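Diol-dehydratase (Roseburia inulinivorans, PDB 5I2A) probably acts as a lyase of the glycyl radical enzyme family, dehydrating 1,2-propanediol by a route that does not need vitamin B12. Local coordinates at residues A[381-386]-A[395-400]; A[414-419]-A[433-438]; A[275-280]-A[341-346]; A[173-178]-A[263-268]. All coordinates share one frame; numbering follows the deposited sequence.

Contacts 1, 2 and 3 gather round one mixed beta-sheet, while contact 4 lies farther out among helices. Asn-346 of contact 3, at the start of strand 346-350, joins the other two: its OD1 lies 2.9 Å from Ser-382 OG of contact 1 and its ND2 3.0 Å from Gly-437 O of contact 2, both probable hydrogen bonds. Contacts 1 and 2, with centres about 15 Å apart, also touch through Arg-384 and Tyr-433. Contacts 3 and 4 share helix 262-279, their centres about 19 Å apart. Contact 2 includes Cys-438, in the hairpin turn that in glycyl radical relatives carries the cysteine taking up the radical, so this residue probably lies at the active site.

Contact 1 of 4, residues A[381-386]-A[395-400]; sequences LSIRVW and MRAAEL
Leu-381 and Leu-400 meet methyl to methyl, CD2 of Leu-381 lying 3.6 Å from CD2 of Leu-400, and the two side chains cross obliquely. Each leucine turns CG opposite its own backbone N (chi1 -173° in Leu-381, -174° in Leu-400), a setting that sends one methyl of each forward from strand and helix to the meeting point. Beside this pair Ile-383 reaches across with its longer branch, and CD1 of Ile-383 ends 4.0 Å from CB of Ala-397. That branch is almost fully extended (chi2 166°), and the small alanine lets the helix come close enough to be met by it. Two residues apart on a strand, Leu-381 and Ile-383 face the same way; three apart on a helix, Ala-397 and Leu-400 share a face. The polar Ser-382 and Arg-384 alternate with them and point to the other side of the sheet, where Arg-384 forms a salt bridge with Asp-413. The contact is thus the apolar seam of a beta-alpha-beta unit, strand 380-385, helix 391-402 and strand 409-412. Tyr-410 of the last strand touches both Ile-383 and Ala-397, Ile-368 of helix 362-374 packs on Leu-400, and helix 766-781 lies against Met-395 and Ala-398.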
loop_
_atom_site.group_PDB
_atom_site.type_symbol
_atom_site.label_atom_id
_atom_site.label_comp_id
_atom_site.label_asym_id
_atom_site.label_seq_id
_atom_site.Cartn_x
_atom_site.Cartn_y
_atom_site.Cartn_z
ATOM N N LEU A 381 1.875 -15.348 -34.914
ATOM C CA LEU A 381 0.684 -15.215 -35.735
ATOM C C LEU A 381 -0.362 -16.276 -35.412
ATOM O O LEU A 381 -0.068 -17.463 -35.287
ATOM C CB LEU A 381 1.044 -15.284 -37.219
ATOM C CG LEU A 381 -0.105 -14.993 -38.173
ATOM C CD1 LEU A 381 -0.511 -13.537 -38.062
ATOM C CD2 LEU A 381 0.298 -15.336 -39.610
ATOM N N SER A 382 -1.596 -15.828 -35.291
ATOM C CA SER A 382 -2.692 -16.713 -34.959
ATOM C C SER A 382 -3.879 -16.505 -35.888
ATOM O O SER A 382 -4.023 -15.450 -36.506
ATOM C CB SER A 382 -3.114 -16.479 -33.511
ATOM O OG SER A 382 -2.047 -16.734 -32.638
ATOM N N ILE A 383 -4.749 -17.498 -35.966
ATOM C CA ILE A 383 -5.992 -17.317 -36.685
ATOM C C ILE A 383 -7.174 -17.822 -35.855
ATOM O O ILE A 383 -7.104 -18.870 -35.212
ATOM C CB ILE A 383 -5.953 -18.022 -38.073
ATOM C CG1 ILE A 383 -7.253 -17.766 -38.842
ATOM C CG2 ILE A 383 -5.657 -19.521 -37.922
ATOM C CD1 ILE A 383 -7.161 -18.126 -40.332
ATOM N N ARG A 384 -8.238 -17.034 -35.832
ATOM C CA ARG A 384 -9.478 -17.455 -35.211
ATOM C C ARG A 384 -10.316 -18.221 -36.230
ATOM O O ARG A 384 -10.670 -17.687 -37.269
ATOM C CB ARG A 384 -10.258 -16.251 -34.676
ATOM C CG ARG A 384 -9.712 -15.677 -33.387
ATOM C CD ARG A 384 -10.510 -14.454 -32.922
ATOM N NE ARG A 384 -11.953 -14.676 -32.970
ATOM C CZ ARG A 384 -12.855 -13.780 -32.573
ATOM N NH1 ARG A 384 -12.469 -12.606 -32.076
ATOM N NH2 ARG A 384 -14.143 -14.057 -32.680
ATOM N N VAL A 385 -10.612 -19.476 -35.921
ATOM C CA VAL A 385 -11.446 -20.325 -36.757
ATOM C C VAL A 385 -12.873 -20.374 -36.195
ATOM O O VAL A 385 -13.063 -20.578 -34.993
ATOM C CB VAL A 385 -10.882 -21.765 -36.835
ATOM C CG1 VAL A 385 -11.775 -22.668 -37.700
ATOM C CG2 VAL A 385 -9.461 -21.753 -37.350
ATOM N N TRP A 386 -13.866 -20.161 -37.055
ATOM C CA TRP A 386 -15.266 -20.354 -36.668
ATOM C C TRP A 386 -16.043 -20.946 -37.843
ATOM O O TRP A 386 -15.509 -21.054 -38.944
ATOM C CB TRP A 386 -15.892 -19.041 -36.171
ATOM C CG TRP A 386 -16.232 -18.043 -37.229
ATOM C CD1 TRP A 386 -15.365 -17.367 -38.037
ATOM C CD2 TRP A 386 -17.539 -17.574 -37.566
ATOM N NE1 TRP A 386 -16.054 -16.523 -38.867
ATOM C CE2 TRP A 386 -17.392 -16.627 -38.596
ATOM C CE3 TRP A 386 -18.824 -17.867 -37.094
ATOM C CZ2 TRP A 386 -18.481 -15.970 -39.173
ATOM C CZ3 TRP A 386 -19.912 -17.216 -37.670
ATOM C CH2 TRP A 386 -19.730 -16.278 -38.697
ATOM N N MET A 395 -7.368 -21.493 -46.169
ATOM C CA MET A 395 -6.423 -22.107 -47.096
ATOM C C MET A 395 -5.098 -21.333 -47.134
ATOM O O MET A 395 -4.029 -21.930 -47.192
ATOM C CB MET A 395 -7.037 -22.214 -48.494
ATOM C CG MET A 395 -8.157 -23.251 -48.565
ATOM S SD MET A 395 -7.540 -24.963 -48.462
ATOM C CE MET A 395 -6.830 -25.143 -50.091
ATOM N N ARG A 396 -5.171 -20.010 -47.082
ATOM C CA ARG A 396 -3.964 -19.201 -47.036
ATOM C C ARG A 396 -3.164 -19.458 -45.748
ATOM O O ARG A 396 -1.934 -19.472 -45.757
ATOM C CB ARG A 396 -4.320 -17.722 -47.142
ATOM C CG ARG A 396 -3.133 -16.817 -47.191
ATOM C CD ARG A 396 -2.514 -16.796 -48.583
ATOM N NE ARG A 396 -1.392 -15.869 -48.640
ATOM C CZ ARG A 396 -0.126 -16.215 -48.419
ATOM N NH1 ARG A 396 0.176 -17.477 -48.128
ATOM N NH2 ARG A 396 0.838 -15.301 -48.495
ATOM N N ALA A 397 -3.872 -19.655 -44.640
ATOM C CA ALA A 397 -3.224 -20.000 -43.376
ATOM C C ALA A 397 -2.513 -21.351 -43.511
ATOM O O ALA A 397 -1.369 -21.508 -43.094
ATOM C CB ALA A 397 -4.243 -20.036 -42.235
ATOM N N ALA A 398 -3.210 -22.310 -44.113
ATOM C CA ALA A 398 -2.675 -23.652 -44.301
ATOM C C ALA A 398 -1.415 -23.609 -45.171
ATOM O O ALA A 398 -0.453 -24.318 -44.911
ATOM C CB ALA A 398 -3.735 -24.572 -44.915
ATOM N N GLU A 399 -1.423 -22.739 -46.174
ATOM C CA GLU A 399 -0.247 -22.521 -47.009
ATOM C C GLU A 399 0.946 -22.050 -46.189
ATOM O O GLU A 399 2.073 -22.480 -46.421
ATOM C CB GLU A 399 -0.542 -21.494 -48.108
ATOM C CG GLU A 399 -1.448 -22.013 -49.218
ATOM C CD GLU A 399 -2.039 -20.898 -50.084
ATOM O OE1 GLU A 399 -2.920 -21.199 -50.918
ATOM O OE2 GLU A 399 -1.635 -19.727 -49.923
ATOM N N LEU A 400 0.696 -21.154 -45.241
ATOM C CA LEU A 400 1.761 -20.694 -44.367
ATOM C C LEU A 400 2.259 -21.835 -43.488
ATOM O O LEU A 400 3.455 -22.015 -43.330
ATOM C CB LEU A 400 1.301 -19.522 -43.496
ATOM C CG LEU A 400 2.393 -18.876 -42.645
ATOM C CD1 LEU A 400 3.473 -18.258 -43.520
ATOM C CD2 LEU A 400 1.787 -17.821 -41.721
#

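Contact 2 of 4, residues A[414-419]-A[433-438]; sequences EVIIPA and YNIIGC
A CH-pi contact between Ile-416 and Tyr-433 packs helix 413-422 against the entry to a beta-hairpin, strands 434-436 and 440-442. In glycyl radical relatives the turn of this hairpin is the cysteine loop; here it holds Gly-437 and Cys-438. The helix follows directly on strand 409-412, a central strand of a mixed sheet, and Tyr-411 of that strand touches Ile-416, Tyr-433 and Ile-435 alike. Ile-416 sets its CG2 methyl squarely over one face of the Tyr-433 ring, CG2 standing 3.5 Å from the ring centroid and only 6° off the normal. Its other branch is extended (chi2 172°) and runs on past the phenol, bringing CD1 of Ile-416 to 3.5 Å from OH of Tyr-433. A branched isoleucine suits this place because its two arms can serve the ring and the hydroxyl end at once. Ile-417 adds its CG1 at 3.9 Å from CD2 of Tyr-433, approaching obliquely. The phenol oxygen is not left idle in this buried setting, for it is hydrogen-bonded to OD1 of Asp-413, the first residue of the helix. With an alanine in place of Tyr-433, Asp-413 would probably lose this mate and the Ile-416 methyl would face a gap where the ring had been. Farther along the hairpin, CD1 of Ile-416 meets CD1 of Ile-435 at 4.3 Å.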
loop_
_atom_site.group_PDB
_atom_site.type_symbol
_atom_site.label_atom_id
_atom_site.label_comp_id
_atom_site.label_asym_id
_atom_site.label_seq_id
_atom_site.Cartn_x
_atom_site.Cartn_y
_atom_site.Cartn_z
ATOM N N GLU A 414 -15.700 -21.326 -31.312
ATOM C CA GLU A 414 -16.919 -21.949 -30.804
ATOM C C GLU A 414 -16.771 -22.490 -29.387
ATOM O O GLU A 414 -17.757 -22.684 -28.685
ATOM C CB GLU A 414 -17.381 -23.064 -31.739
ATOM C CG GLU A 414 -18.491 -22.610 -32.681
ATOM C CD GLU A 414 -17.950 -22.108 -33.998
ATOM O OE1 GLU A 414 -16.891 -22.611 -34.411
ATOM O OE2 GLU A 414 -18.561 -21.218 -34.621
ATOM N N VAL A 415 -15.534 -22.725 -28.972
ATOM C CA VAL A 415 -15.243 -23.127 -27.600
ATOM C C VAL A 415 -14.786 -21.940 -26.758
ATOM O O VAL A 415 -15.155 -21.814 -25.599
ATOM C CB VAL A 415 -14.151 -24.234 -27.564
ATOM C CG1 VAL A 415 -13.606 -24.431 -26.161
ATOM C CG2 VAL A 415 -14.723 -25.524 -28.105
ATOM N N ILE A 416 -13.971 -21.071 -27.344
ATOM C CA ILE A 416 -13.366 -19.984 -26.587
ATOM C C ILE A 416 -14.399 -18.932 -26.180
ATOM O O ILE A 416 -14.407 -18.486 -25.050
ATOM C CB ILE A 416 -12.225 -19.338 -27.381
ATOM C CG1 ILE A 416 -11.036 -20.317 -27.452
ATOM C CG2 ILE A 416 -11.822 -17.988 -26.780
ATOM C CD1 ILE A 416 -9.914 -19.867 -28.365
ATOM N N ILE A 417 -15.295 -18.582 -27.095
ATOM C CA ILE A 417 -16.294 -17.557 -26.824
ATOM C C ILE A 417 -17.220 -17.949 -25.657
ATOM O O ILE A 417 -17.379 -17.170 -24.728
ATOM C CB ILE A 417 -17.091 -17.218 -28.128
ATOM C CG1 ILE A 417 -16.191 -16.384 -29.050
ATOM C CG2 ILE A 417 -18.394 -16.493 -27.816
ATOM C CD1 ILE A 417 -16.697 -16.236 -30.441
ATOM N N PRO A 418 -17.798 -19.165 -25.673
ATOM C CA PRO A 418 -18.566 -19.528 -24.477
ATOM C C PRO A 418 -17.718 -19.625 -23.196
ATOM O O PRO A 418 -18.226 -19.308 -22.116
ATOM C CB PRO A 418 -19.147 -20.894 -24.835
ATOM C CG PRO A 418 -19.242 -20.879 -26.315
ATOM C CD PRO A 418 -18.008 -20.130 -26.763
ATOM N N ALA A 419 -16.459 -20.054 -23.302
ATOM C CA ALA A 419 -15.632 -20.149 -22.097
ATOM C C ALA A 419 -15.432 -18.762 -21.474
ATOM O O ALA A 419 -15.510 -18.606 -20.257
ATOM C CB ALA A 419 -14.286 -20.806 -22.395
ATOM N N TYR A 433 -12.624 -11.438 -28.827
ATOM C CA TYR A 433 -11.422 -11.906 -28.131
ATOM C C TYR A 433 -10.192 -11.972 -29.036
ATOM O O TYR A 433 -10.290 -12.110 -30.266
ATOM C CB TYR A 433 -11.662 -13.280 -27.488
ATOM C CG TYR A 433 -11.484 -14.470 -28.415
ATOM C CD1 TYR A 433 -10.241 -15.083 -28.564
ATOM C CD2 TYR A 433 -12.558 -15.001 -29.118
ATOM C CE1 TYR A 433 -10.069 -16.175 -29.396
ATOM C CE2 TYR A 433 -12.395 -16.097 -29.967
ATOM C CZ TYR A 433 -11.138 -16.678 -30.098
ATOM O OH TYR A 433 -10.953 -17.763 -30.928
ATOM N N ASN A 434 -9.018 -11.882 -28.427
ATOM C CA ASN A 434 -7.831 -12.352 -29.122
ATOM C C ASN A 434 -7.017 -13.231 -28.183
ATOM O O ASN A 434 -7.452 -13.525 -27.065
ATOM C CB ASN A 434 -7.005 -11.191 -29.687
ATOM C CG ASN A 434 -6.526 -10.223 -28.626
ATOM O OD1 ASN A 434 -7.055 -9.126 -28.494
ATOM N ND2 ASN A 434 -5.487 -10.608 -27.894
ATOM N N ILE A 435 -5.863 -13.675 -28.648
ATOM C CA ILE A 435 -5.022 -14.564 -27.865
ATOM C C ILE A 435 -3.857 -13.772 -27.252
ATOM O O ILE A 435 -3.324 -12.854 -27.861
ATOM C CB ILE A 435 -4.499 -15.741 -28.718
ATOM C CG1 ILE A 435 -5.659 -16.642 -29.168
ATOM C CG2 ILE A 435 -3.457 -16.576 -27.958
ATOM C CD1 ILE A 435 -6.485 -17.268 -28.016
ATOM N N ILE A 436 -3.514 -14.112 -26.019
ATOM C CA ILE A 436 -2.373 -13.551 -25.325
ATOM C C ILE A 436 -1.253 -14.569 -25.339
ATOM O O ILE A 436 -1.487 -15.732 -25.019
ATOM C CB ILE A 436 -2.711 -13.216 -23.849
ATOM C CG1 ILE A 436 -3.867 -12.200 -23.761
ATOM C CG2 ILE A 436 -1.449 -12.778 -23.084
ATOM C CD1 ILE A 436 -3.563 -10.827 -24.343
ATOM N N GLY A 437 -0.037 -14.132 -25.673
ATOM C CA GLY A 437 1.132 -14.980 -25.532
ATOM C C GLY A 437 1.088 -16.260 -26.362
ATOM O O GLY A 437 1.208 -16.213 -27.582
ATOM N N CYS A 438 0.919 -17.395 -25.693
ATOM C CA CYS A 438 0.883 -18.694 -26.359
ATOM C C CYS A 438 -0.537 -19.097 -26.794
ATOM O O CYS A 438 -0.801 -19.224 -27.982
ATOM C CB CYS A 438 1.471 -19.777 -25.451
ATOM S SG CYS A 438 3.280 -19.651 -25.211
#

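Contact 3 of 4, residues A[275-280]-A[341-346]; sequences VLQIES and YSLFQN
A buried amide-to-amide bridge, Gln-277 to Gln-345, links the last turn of helix 262-279 to the loop that leads into strand 346-350. NE2 of Gln-277 donates to OE1 of Gln-345 over 3.1 Å, and the bond is nearly straight, 173° at the hydrogen. The acceptor lies in the amide plane of Gln-277, but the donor sits above the carbonyl plane of Gln-345, 35° out of it, and the two amide planes are turned 69° against each other. Both side chains are extended beyond CG, which gives them the length to meet between backbones that stay well apart. Strand 346-350 pairs with strand 380-385 at the border of a mixed sheet, so the bridge joins a surrounding helix to the approach to that sheet. Gln-273, one turn earlier on the helix, grips the same pair: its NE2 donates to Gln-345 OE1 and its O accepts from Gln-277 NE2. The other end of the Gln-277 amide, OE1, takes a hydrogen bond of 2.8 Å from a water that also donates to Leu-343 O at 2.9 Å. A leucine at Gln-277 would probably leave Gln-345 OE1 without one of its donors and this water without an acceptor. Leu-343 lays its CD1 methyl 3.6 Å from OE1 of Gln-277, an apolar neighbour beside the amide oxygen that the water also holds. In the loop itself Ser-342 makes an ST turn, its OG accepting from Phe-344 N at 2.9 Å while lying over the Phe-344 ring.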
loop_
_atom_site.group_PDB
_atom_site.type_symbol
_atom_site.label_atom_id
_atom_site.label_comp_id
_atom_site.label_asym_id
_atom_site.label_seq_id
_atom_site.Cartn_x
_atom_site.Cartn_y
_atom_site.Cartn_z
ATOM N N VAL A 275 6.990 0.953 -26.162
ATOM C CA VAL A 275 7.199 1.612 -24.872
ATOM C C VAL A 275 6.565 0.833 -23.716
ATOM O O VAL A 275 7.043 0.922 -22.595
ATOM C CB VAL A 275 6.668 3.069 -24.846
ATOM C CG1 VAL A 275 7.411 3.923 -25.870
ATOM C CG2 VAL A 275 5.143 3.117 -25.034
ATOM N N LEU A 276 5.513 0.061 -23.993
ATOM C CA LEU A 276 4.937 -0.822 -22.985
ATOM C C LEU A 276 6.023 -1.731 -22.420
ATOM O O LEU A 276 6.012 -2.047 -21.239
ATOM C CB LEU A 276 3.788 -1.656 -23.559
ATOM C CG LEU A 276 2.461 -0.916 -23.768
ATOM C CD1 LEU A 276 1.504 -1.785 -24.552
ATOM C CD2 LEU A 276 1.833 -0.493 -22.429
ATOM N N GLN A 277 6.973 -2.118 -23.271
ATOM C CA GLN A 277 8.017 -3.065 -22.882
ATOM C C GLN A 277 9.295 -2.370 -22.401
ATOM O O GLN A 277 10.258 -3.018 -21.991
ATOM C CB GLN A 277 8.292 -4.025 -24.047
ATOM C CG GLN A 277 7.021 -4.848 -24.340
ATOM C CD GLN A 277 7.165 -5.827 -25.460
ATOM O OE1 GLN A 277 7.645 -6.936 -25.263
ATOM N NE2 GLN A 277 6.718 -5.434 -26.650
ATOM N N ILE A 278 9.272 -1.047 -22.437
ATOM C CA ILE A 278 10.230 -0.233 -21.709
ATOM C C ILE A 278 9.686 0.033 -20.293
ATOM O O ILE A 278 10.416 -0.063 -19.320
ATOM C CB ILE A 278 10.502 1.101 -22.445
ATOM C CG1 ILE A 278 11.261 0.845 -23.753
ATOM C CG2 ILE A 278 11.275 2.079 -21.563
ATOM C CD1 ILE A 278 11.467 2.116 -24.582
ATOM N N GLU A 279 8.396 0.344 -20.197
ATOM C CA GLU A 279 7.760 0.609 -18.908
ATOM C C GLU A 279 7.900 -0.589 -17.983
ATOM O O GLU A 279 8.202 -0.434 -16.812
ATOM C CB GLU A 279 6.266 0.960 -19.061
ATOM C CG GLU A 279 5.652 1.391 -17.719
ATOM C CD GLU A 279 4.148 1.654 -17.765
ATOM O OE1 GLU A 279 3.435 0.987 -18.549
ATOM O OE2 GLU A 279 3.701 2.550 -17.010
ATOM N N SER A 280 7.692 -1.783 -18.534
ATOM C CA SER A 280 7.835 -3.024 -17.786
ATOM C C SER A 280 8.416 -4.128 -18.665
ATOM O O SER A 280 8.216 -4.124 -19.873
ATOM C CB SER A 280 6.480 -3.469 -17.224
ATOM O OG SER A 280 6.580 -4.756 -16.663
ATOM N N TYR A 341 14.450 -16.763 -27.376
ATOM C CA TYR A 341 14.372 -15.299 -27.390
ATOM C C TYR A 341 12.970 -14.730 -27.665
ATOM O O TYR A 341 12.854 -13.573 -28.030
ATOM C CB TYR A 341 15.334 -14.715 -28.430
ATOM C CG TYR A 341 16.800 -15.051 -28.233
ATOM C CD1 TYR A 341 17.527 -14.488 -27.203
ATOM C CD2 TYR A 341 17.457 -15.906 -29.111
ATOM C CE1 TYR A 341 18.873 -14.771 -27.030
ATOM C CE2 TYR A 341 18.810 -16.192 -28.961
ATOM C CZ TYR A 341 19.513 -15.619 -27.920
ATOM O OH TYR A 341 20.838 -15.906 -27.760
ATOM N N SER A 342 11.917 -15.529 -27.512
ATOM C CA SER A 342 10.573 -15.038 -27.789
ATOM C C SER A 342 10.102 -14.010 -26.749
ATOM O O SER A 342 10.498 -14.051 -25.574
ATOM C CB SER A 342 9.559 -16.192 -27.850
ATOM O OG SER A 342 8.323 -15.713 -28.366
ATOM N N LEU A 343 9.253 -13.098 -27.209
ATOM C CA LEU A 343 8.497 -12.195 -26.350
ATOM C C LEU A 343 7.001 -12.534 -26.428
ATOM O O LEU A 343 6.169 -11.824 -25.861
ATOM C CB LEU A 343 8.750 -10.730 -26.752
ATOM C CG LEU A 343 10.153 -10.223 -26.383
ATOM C CD1 LEU A 343 10.371 -8.776 -26.839
ATOM C CD2 LEU A 343 10.349 -10.336 -24.889
ATOM N N PHE A 344 6.687 -13.610 -27.157
ATOM C CA PHE A 344 5.329 -14.145 -27.252
ATOM C C PHE A 344 4.310 -13.059 -27.598
ATOM O O PHE A 344 3.296 -12.900 -26.922
ATOM C CB PHE A 344 4.960 -14.844 -25.930
ATOM C CG PHE A 344 6.047 -15.761 -25.434
ATOM C CD1 PHE A 344 6.112 -17.076 -25.871
ATOM C CD2 PHE A 344 7.054 -15.281 -24.598
ATOM C CE1 PHE A 344 7.146 -17.913 -25.449
ATOM C CE2 PHE A 344 8.092 -16.116 -24.174
ATOM C CZ PHE A 344 8.131 -17.429 -24.585
ATOM N N GLN A 345 4.620 -12.293 -28.634
ATOM C CA GLN A 345 3.790 -11.180 -29.044
ATOM C C GLN A 345 2.749 -11.721 -30.014
ATOM O O GLN A 345 3.008 -11.876 -31.209
ATOM C CB GLN A 345 4.636 -10.062 -29.664
ATOM C CG GLN A 345 5.692 -9.475 -28.678
ATOM C CD GLN A 345 6.679 -8.513 -29.347
ATOM O OE1 GLN A 345 6.622 -7.300 -29.140
ATOM N NE2 GLN A 345 7.597 -9.066 -30.143
ATOM N N ASN A 346 1.580 -12.046 -29.474
ATOM C CA ASN A 346 0.590 -12.756 -30.252
ATOM C C ASN A 346 -0.282 -11.784 -31.038
ATOM O O ASN A 346 -0.808 -10.818 -30.491
ATOM C CB ASN A 346 -0.275 -13.634 -29.363
ATOM C CG ASN A 346 -1.003 -14.710 -30.154
ATOM O OD1 ASN A 346 -1.899 -14.420 -30.942
ATOM N ND2 ASN A 346 -0.616 -15.957 -29.940
HETATM O O HOH W 1 5.806 -9.046 -25.139
#

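Contact 4 of 4, residues A[173-178]-A[263-268]; sequences TVLAIG and QEACQS
Leu-175 packs its CD2 methyl onto the surface of helix 262-279 between Ala-265 and Ser-268, and this is the close side of the contact. CD2 of Leu-175 is 3.5 Å from the backbone O of Ala-265, 4.0 Å from CB of Ala-265 and 3.9 Å from CB of Ser-268. Small residues suit these two positions, as they let the leucine settle on the helix backbone; the nearest CA atoms, those of Leu-175 and Ala-265, are 6.2 Å apart. Tyr-297 of helix 295-303 touches both Leu-175 and Ala-265. The contact is a steep helix-helix crossing, with the axes of the short segments 173-178 and 263-268 approaching to 10.0 Å at 125° between their directions, among the helices that surround the central sheets. On the looser side a water stands between the serine hydroxyl and a helix carbonyl. With chi1 at -170° the Ser-268 hydroxyl swings away from its own amide nitrogen and faces helix 171-190; there OG lies 3.6 Å from CG1 of Val-174 and donates to a water at 2.9 Å. That water in turn donates to the backbone O of Val-174 over 2.8 Å, a bridge where the serine and the carbonyl do not meet directly. Ala-176, next in the helix and without contact to 263-268, is exposed to solvent.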
loop_
_atom_site.group_PDB
_atom_site.type_symbol
_atom_site.label_atom_id
_atom_site.label_comp_id
_atom_site.label_asym_id
_atom_site.label_seq_id
_atom_site.Cartn_x
_atom_site.Cartn_y
_atom_site.Cartn_z
ATOM N N THR A 173 -7.725 2.652 -29.238
ATOM C CA THR A 173 -7.988 3.929 -28.598
ATOM C C THR A 173 -6.906 4.935 -28.987
ATOM O O THR A 173 -7.204 6.074 -29.331
ATOM C CB THR A 173 -8.057 3.811 -27.066
ATOM O OG1 THR A 173 -9.186 3.003 -26.707
ATOM C CG2 THR A 173 -8.209 5.186 -26.448
ATOM N N VAL A 174 -5.653 4.503 -28.947
ATOM C CA VAL A 174 -4.541 5.378 -29.297
ATOM C C VAL A 174 -4.638 5.827 -30.768
ATOM O O VAL A 174 -4.406 6.984 -31.090
ATOM C CB VAL A 174 -3.180 4.683 -29.043
ATOM C CG1 VAL A 174 -2.025 5.572 -29.484
ATOM C CG2 VAL A 174 -3.036 4.306 -27.555
ATOM N N LEU A 175 -4.989 4.898 -31.647
ATOM C CA LEU A 175 -5.157 5.210 -33.061
ATOM C C LEU A 175 -6.273 6.231 -33.293
ATOM O O LEU A 175 -6.095 7.162 -34.060
ATOM C CB LEU A 175 -5.448 3.934 -33.861
ATOM C CG LEU A 175 -4.330 2.897 -33.904
ATOM C CD1 LEU A 175 -4.759 1.655 -34.658
ATOM C CD2 LEU A 175 -3.120 3.489 -34.556
ATOM N N ALA A 176 -7.408 6.064 -32.614
ATOM C CA ALA A 176 -8.566 6.899 -32.893
ATOM C C ALA A 176 -8.519 8.268 -32.196
ATOM O O ALA A 176 -8.950 9.251 -32.776
ATOM C CB ALA A 176 -9.858 6.150 -32.523
ATOM N N ILE A 177 -8.009 8.357 -30.964
ATOM C CA ILE A 177 -8.051 9.649 -30.292
ATOM C C ILE A 177 -6.668 10.157 -29.905
ATOM O O ILE A 177 -6.521 11.287 -29.473
ATOM C CB ILE A 177 -8.987 9.624 -29.037
ATOM C CG1 ILE A 177 -8.415 8.791 -27.875
ATOM C CG2 ILE A 177 -10.385 9.156 -29.426
ATOM C CD1 ILE A 177 -9.337 8.774 -26.613
ATOM N N GLY A 178 -5.644 9.339 -30.102
ATOM C CA GLY A 178 -4.297 9.739 -29.738
ATOM C C GLY A 178 -4.075 9.745 -28.235
ATOM O O GLY A 178 -5.024 9.622 -27.463
ATOM N N GLN A 263 0.575 4.668 -42.637
ATOM C CA GLN A 263 1.906 4.670 -42.046
ATOM C C GLN A 263 1.859 5.264 -40.622
ATOM O O GLN A 263 2.551 4.781 -39.725
ATOM C CB GLN A 263 2.918 5.434 -42.907
ATOM C CG GLN A 263 4.298 5.522 -42.238
ATOM C CD GLN A 263 5.421 5.884 -43.200
ATOM O OE1 GLN A 263 5.209 6.007 -44.400
ATOM N NE2 GLN A 263 6.620 6.080 -42.662
ATOM N N GLU A 264 1.048 6.300 -40.419
ATOM C CA GLU A 264 0.883 6.873 -39.076
ATOM C C GLU A 264 0.276 5.840 -38.114
ATOM O O GLU A 264 0.720 5.727 -36.976
ATOM C CB GLU A 264 0.030 8.135 -39.119
ATOM C CG GLU A 264 0.829 9.363 -39.543
ATOM C CD GLU A 264 0.066 10.676 -39.415
ATOM O OE1 GLU A 264 -1.064 10.698 -38.873
ATOM O OE2 GLU A 264 0.623 11.700 -39.852
ATOM N N ALA A 265 -0.706 5.078 -38.586
ATOM C CA ALA A 265 -1.297 4.016 -37.792
ATOM C C ALA A 265 -0.243 2.973 -37.428
ATOM O O ALA A 265 -0.173 2.550 -36.283
ATOM C CB ALA A 265 -2.454 3.372 -38.529
ATOM N N CYS A 266 0.589 2.588 -38.394
ATOM C CA CYS A 266 1.647 1.607 -38.158
ATOM C C CYS A 266 2.670 2.096 -37.140
ATOM O O CYS A 266 3.088 1.341 -36.252
ATOM C CB CYS A 266 2.376 1.257 -39.462
ATOM S SG CYS A 266 1.409 0.252 -40.584
ATOM N N GLN A 267 3.086 3.350 -37.289
ATOM C CA GLN A 267 4.089 3.933 -36.417
ATOM C C GLN A 267 3.537 4.135 -35.013
ATOM O O GLN A 267 4.242 3.917 -34.041
ATOM C CB GLN A 267 4.586 5.265 -36.975
ATOM C CG GLN A 267 5.702 5.918 -36.168
ATOM C CD GLN A 267 6.945 5.079 -36.093
ATOM O OE1 GLN A 267 7.687 4.930 -37.081
ATOM N NE2 GLN A 267 7.193 4.515 -34.914
ATOM N N SER A 268 2.280 4.560 -34.933
ATOM C CA SER A 268 1.604 4.761 -33.663
ATOM C C SER A 268 1.482 3.435 -32.914
ATOM O O SER A 268 1.833 3.344 -31.751
ATOM C CB SER A 268 0.223 5.370 -33.875
ATOM O OG SER A 268 -0.321 5.775 -32.646
HETATM O O HOH W 2 -2.492 7.638 -33.074
#